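Local coordinates for conjugal transfer protein TRWB (Escherichia coli, PDB 1E9S) that probably acts as a hexameric P-loop ATPase that binds DNA and couples it to the type IV secretion system during conjugation, at residues E364-R369 with L384-E389. Numbering follows the deposited sequence.
Sequences EVERDR and LERVRE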
ATOM      1  N   GLU A 364      25.544  12.651  18.984  1.00 38.31           N
ATOM      2  CA  GLU A 364      26.332  13.595  18.207  1.00 41.61           C
ATOM      3  C   GLU A 364      27.608  13.732  19.025  1.00 42.57           C
ATOM      4  O   GLU A 364      27.564  13.933  20.239  1.00 41.66           O
ATOM      5  CB  GLU A 364      25.625  14.936  18.069  1.00 42.46           C
ATOM      6  CG  GLU A 364      25.971  15.645  16.780  1.00 42.96           C
ATOM      7  CD  GLU A 364      25.185  16.922  16.577  1.00 45.04           C
ATOM      8  OE1 GLU A 364      24.366  17.275  17.458  1.00 44.08           O
ATOM      9  OE2 GLU A 364      25.392  17.578  15.532  1.00 49.95           O
ATOM     10  N   VAL A 365      28.747  13.636  18.357  1.00 44.14           N
ATOM     11  CA  VAL A 365      30.013  13.643  19.056  1.00 43.76           C
ATOM     12  C   VAL A 365      31.115  14.396  18.314  1.00 45.91           C
ATOM     13  O   VAL A 365      31.075  14.516  17.093  1.00 45.30           O
ATOM     14  CB  VAL A 365      30.393  12.154  19.266  1.00 43.22           C
ATOM     15  CG1 VAL A 365      31.766  11.834  18.676  1.00 41.34           C
ATOM     16  CG2 VAL A 365      30.224  11.784  20.707  1.00 38.99           C
ATOM     17  N   GLU A 366      32.089  14.910  19.059  1.00 48.49           N
ATOM     18  CA  GLU A 366      33.233  15.604  18.468  1.00 51.45           C
ATOM     19  C   GLU A 366      34.455  14.697  18.581  1.00 52.75           C
ATOM     20  O   GLU A 366      34.766  14.197  19.657  1.00 51.70           O
ATOM     21  CB  GLU A 366      33.464  16.945  19.167  1.00 52.54           C
ATOM     22  CG  GLU A 366      32.661  18.080  18.491  1.00 55.95           C
ATOM     23  CD  GLU A 366      32.689  19.404  19.242  1.00 58.05           C
ATOM     24  OE1 GLU A 366      33.550  19.559  20.137  1.00 59.16           O
ATOM     25  OE2 GLU A 366      31.854  20.291  18.927  1.00 59.22           O
ATOM     26  N   ARG A 367      35.133  14.475  17.462  1.00 55.46           N
ATOM     27  CA  ARG A 367      36.285  13.590  17.441  1.00 58.50           C
ATOM     28  C   ARG A 367      37.476  14.223  16.728  1.00 62.11           C
ATOM     29  O   ARG A 367      37.307  14.984  15.778  1.00 61.43           O
ATOM     30  CB  ARG A 367      35.905  12.286  16.732  1.00 57.23           C
ATOM     31  CG  ARG A 367      36.441  11.038  17.392  1.00 56.67           C
ATOM     32  CD  ARG A 367      36.238   9.789  16.552  1.00 56.65           C
ATOM     33  NE  ARG A 367      35.001   9.810  15.785  1.00 57.08           N
ATOM     34  CZ  ARG A 367      33.800   9.394  16.183  1.00 55.33           C
ATOM     35  NH1 ARG A 367      33.584   8.882  17.392  1.00 53.11           N
ATOM     36  NH2 ARG A 367      32.797   9.504  15.326  1.00 54.97           N
ATOM     37  N   ASP A 368      38.679  13.892  17.187  1.00 66.39           N
ATOM     38  CA  ASP A 368      39.900  14.406  16.583  1.00 70.75           C
ATOM     39  C   ASP A 368      40.335  13.522  15.427  1.00 73.47           C
ATOM     40  O   ASP A 368      40.512  12.315  15.590  1.00 73.47           O
ATOM     41  CB  ASP A 368      41.015  14.474  17.625  1.00 71.99           C
ATOM     42  CG  ASP A 368      40.875  15.679  18.544  1.00 72.41           C
ATOM     43  OD1 ASP A 368      40.247  16.685  18.137  1.00 72.32           O
ATOM     44  OD2 ASP A 368      41.408  15.626  19.671  1.00 71.91           O
ATOM     45  N   ARG A 369      40.492  14.125  14.253  1.00 77.16           N
ATOM     46  CA  ARG A 369      40.925  13.387  13.071  1.00 81.76           C
ATOM     47  C   ARG A 369      42.412  13.700  12.888  1.00 83.84           C
ATOM     48  O   ARG A 369      42.781  14.668  12.221  1.00 84.63           O
ATOM     49  CB  ARG A 369      40.128  13.837  11.830  1.00 82.40           C
ATOM     50  CG  ARG A 369      40.190  12.870  10.633  1.00 84.39           C
ATOM     51  CD  ARG A 369      40.052  13.568   9.266  1.00 85.85           C
ATOM     52  NE  ARG A 369      41.231  14.372   8.931  1.00 87.61           N
ATOM     53  CZ  ARG A 369      41.507  14.853   7.719  1.00 88.08           C
ATOM     54  NH1 ARG A 369      40.696  14.606   6.698  1.00 88.23           N
ATOM     55  NH2 ARG A 369      42.605  15.576   7.527  1.00 88.46           N
ATOM     56  N   LEU A 384      39.199  18.871  14.487  1.00 78.33           N
ATOM     57  CA  LEU A 384      37.971  18.494  15.175  1.00 76.39           C
ATOM     58  C   LEU A 384      36.824  18.310  14.176  1.00 74.61           C
ATOM     59  O   LEU A 384      36.600  19.156  13.311  1.00 74.41           O
ATOM     60  CB  LEU A 384      37.603  19.584  16.171  1.00 76.97           C
ATOM     61  CG  LEU A 384      36.713  19.293  17.364  1.00 78.34           C
ATOM     62  CD1 LEU A 384      36.094  20.604  17.810  1.00 79.01           C
ATOM     63  CD2 LEU A 384      35.640  18.289  17.014  1.00 79.88           C
ATOM     64  N   GLU A 385      36.095  17.208  14.320  1.00 72.23           N
ATOM     65  CA  GLU A 385      34.978  16.889  13.440  1.00 69.99           C
ATOM     66  C   GLU A 385      33.732  16.535  14.248  1.00 67.23           C
ATOM     67  O   GLU A 385      33.823  15.859  15.269  1.00 65.79           O
ATOM     68  CB  GLU A 385      35.391  15.722  12.528  1.00 70.82           C
ATOM     69  CG  GLU A 385      34.300  14.789  12.040  1.00 74.94           C
ATOM     70  CD  GLU A 385      34.855  13.425  11.634  1.00 77.51           C
ATOM     71  OE1 GLU A 385      35.473  12.758  12.499  1.00 77.77           O
ATOM     72  OE2 GLU A 385      34.673  13.025  10.459  1.00 78.37           O
ATOM     73  N   ARG A 386      32.575  17.023  13.800  1.00 64.53           N
ATOM     74  CA  ARG A 386      31.306  16.726  14.459  1.00 61.35           C
ATOM     75  C   ARG A 386      30.682  15.567  13.703  1.00 58.42           C
ATOM     76  O   ARG A 386      30.608  15.598  12.476  1.00 58.14           O
ATOM     77  CB  ARG A 386      30.379  17.938  14.423  1.00 63.34           C
ATOM     78  CG  ARG A 386      30.492  18.790  15.673  1.00 65.68           C
ATOM     79  CD  ARG A 386      30.776  20.258  15.375  1.00 68.88           C
ATOM     80  NE  ARG A 386      31.895  20.447  14.451  1.00 71.45           N
ATOM     81  CZ  ARG A 386      32.709  21.501  14.457  1.00 72.94           C
ATOM     82  NH1 ARG A 386      32.542  22.472  15.348  1.00 73.34           N
ATOM     83  NH2 ARG A 386      33.685  21.595  13.563  1.00 71.76           N
ATOM     84  N   VAL A 387      30.249  14.540  14.427  1.00 54.79           N
ATOM     85  CA  VAL A 387      29.655  13.375  13.785  1.00 51.57           C
ATOM     86  C   VAL A 387      28.471  12.786  14.533  1.00 48.90           C
ATOM     87  O   VAL A 387      28.483  12.671  15.752  1.00 46.01           O
ATOM     88  CB  VAL A 387      30.699  12.250  13.574  1.00 52.04           C
ATOM     89  CG1 VAL A 387      30.039  11.048  12.907  1.00 54.11           C
ATOM     90  CG2 VAL A 387      31.808  12.738  12.684  1.00 52.29           C
ATOM     91  N   ARG A 388      27.443  12.420  13.776  1.00 46.18           N
ATOM     92  CA  ARG A 388      26.244  11.806  14.325  1.00 43.54           C
ATOM     93  C   ARG A 388      26.363  10.335  13.965  1.00 41.00           C
ATOM     94  O   ARG A 388      26.715  10.005  12.828  1.00 40.64           O
ATOM     95  CB  ARG A 388      24.986  12.378  13.671  1.00 45.27           C
ATOM     96  CG  ARG A 388      23.914  12.826  14.668  1.00 47.63           C
ATOM     97  CD  ARG A 388      22.527  12.904  14.038  1.00 51.25           C
ATOM     98  NE  ARG A 388      22.570  13.408  12.671  1.00 54.73           N
ATOM     99  CZ  ARG A 388      22.261  12.681  11.602  1.00 55.20           C
ATOM    100  NH1 ARG A 388      21.882  11.417  11.748  1.00 57.11           N
ATOM    101  NH2 ARG A 388      22.337  13.215  10.389  1.00 56.70           N
ATOM    102  N   GLU A 389      26.078   9.451  14.915  1.00 39.12           N
ATOM    103  CA  GLU A 389      26.178   8.019  14.648  1.00 37.14           C
ATOM    104  C   GLU A 389      25.358   7.187  15.605  1.00 35.10           C
ATOM    105  O   GLU A 389      24.934   7.676  16.652  1.00 35.40           O
ATOM    106  CB  GLU A 389      27.641   7.578  14.715  1.00 37.98           C
ATOM    107  CG  GLU A 389      28.420   8.326  15.766  1.00 39.79           C
ATOM    108  CD  GLU A 389      29.884   7.981  15.750  1.00 43.14           C
ATOM    109  OE1 GLU A 389      30.464   7.920  14.646  1.00 45.05           O
ATOM    110  OE2 GLU A 389      30.458   7.779  16.838  1.00 42.96           O
TER
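E364 and R388 form a non-hydrogen-bonded antiparallel pair in which only the methylenes meet, CG to CG at 4.1 Å; their charges go elsewhere, to R19 and E362 respectively. Next, V365 and V387 exchange two backbone hydrogen bonds, and beta-branched valines suit so extended a backbone. E366 lies on the same face as E364. Its CG packs 3.3 Å from CD2 of L384 and 3.6 Å from CG of R386, so the aliphatic part of a long acidic chain serves as apolar filling; E366 OE2 is 4.2 Å from R386 NH1, but no N-H points at it. R367 pairs with E385 through both backbone bonds, and its length, bent at chi3 (-35°), carries a multi-donor head past V387 to E389, which arrives from the opposite direction. R367 NH2 reaches E389 OE1 at 2.9 Å, from above the carboxylate plane, and NH1 and NH2 bond weakly to OE2, which H363 also binds. A leucine in place of R367 would probably leave the E389 carboxylate without this countercharge. D368 and L384 form the last non-hydrogen-bonded pair, the aspartate facing K15 in a weak, long ion pair. Strand 16-18 flanks 362-368, completing a three-stranded antiparallel sheet around a long-looped beta hairpin that touches two neighbouring subunits.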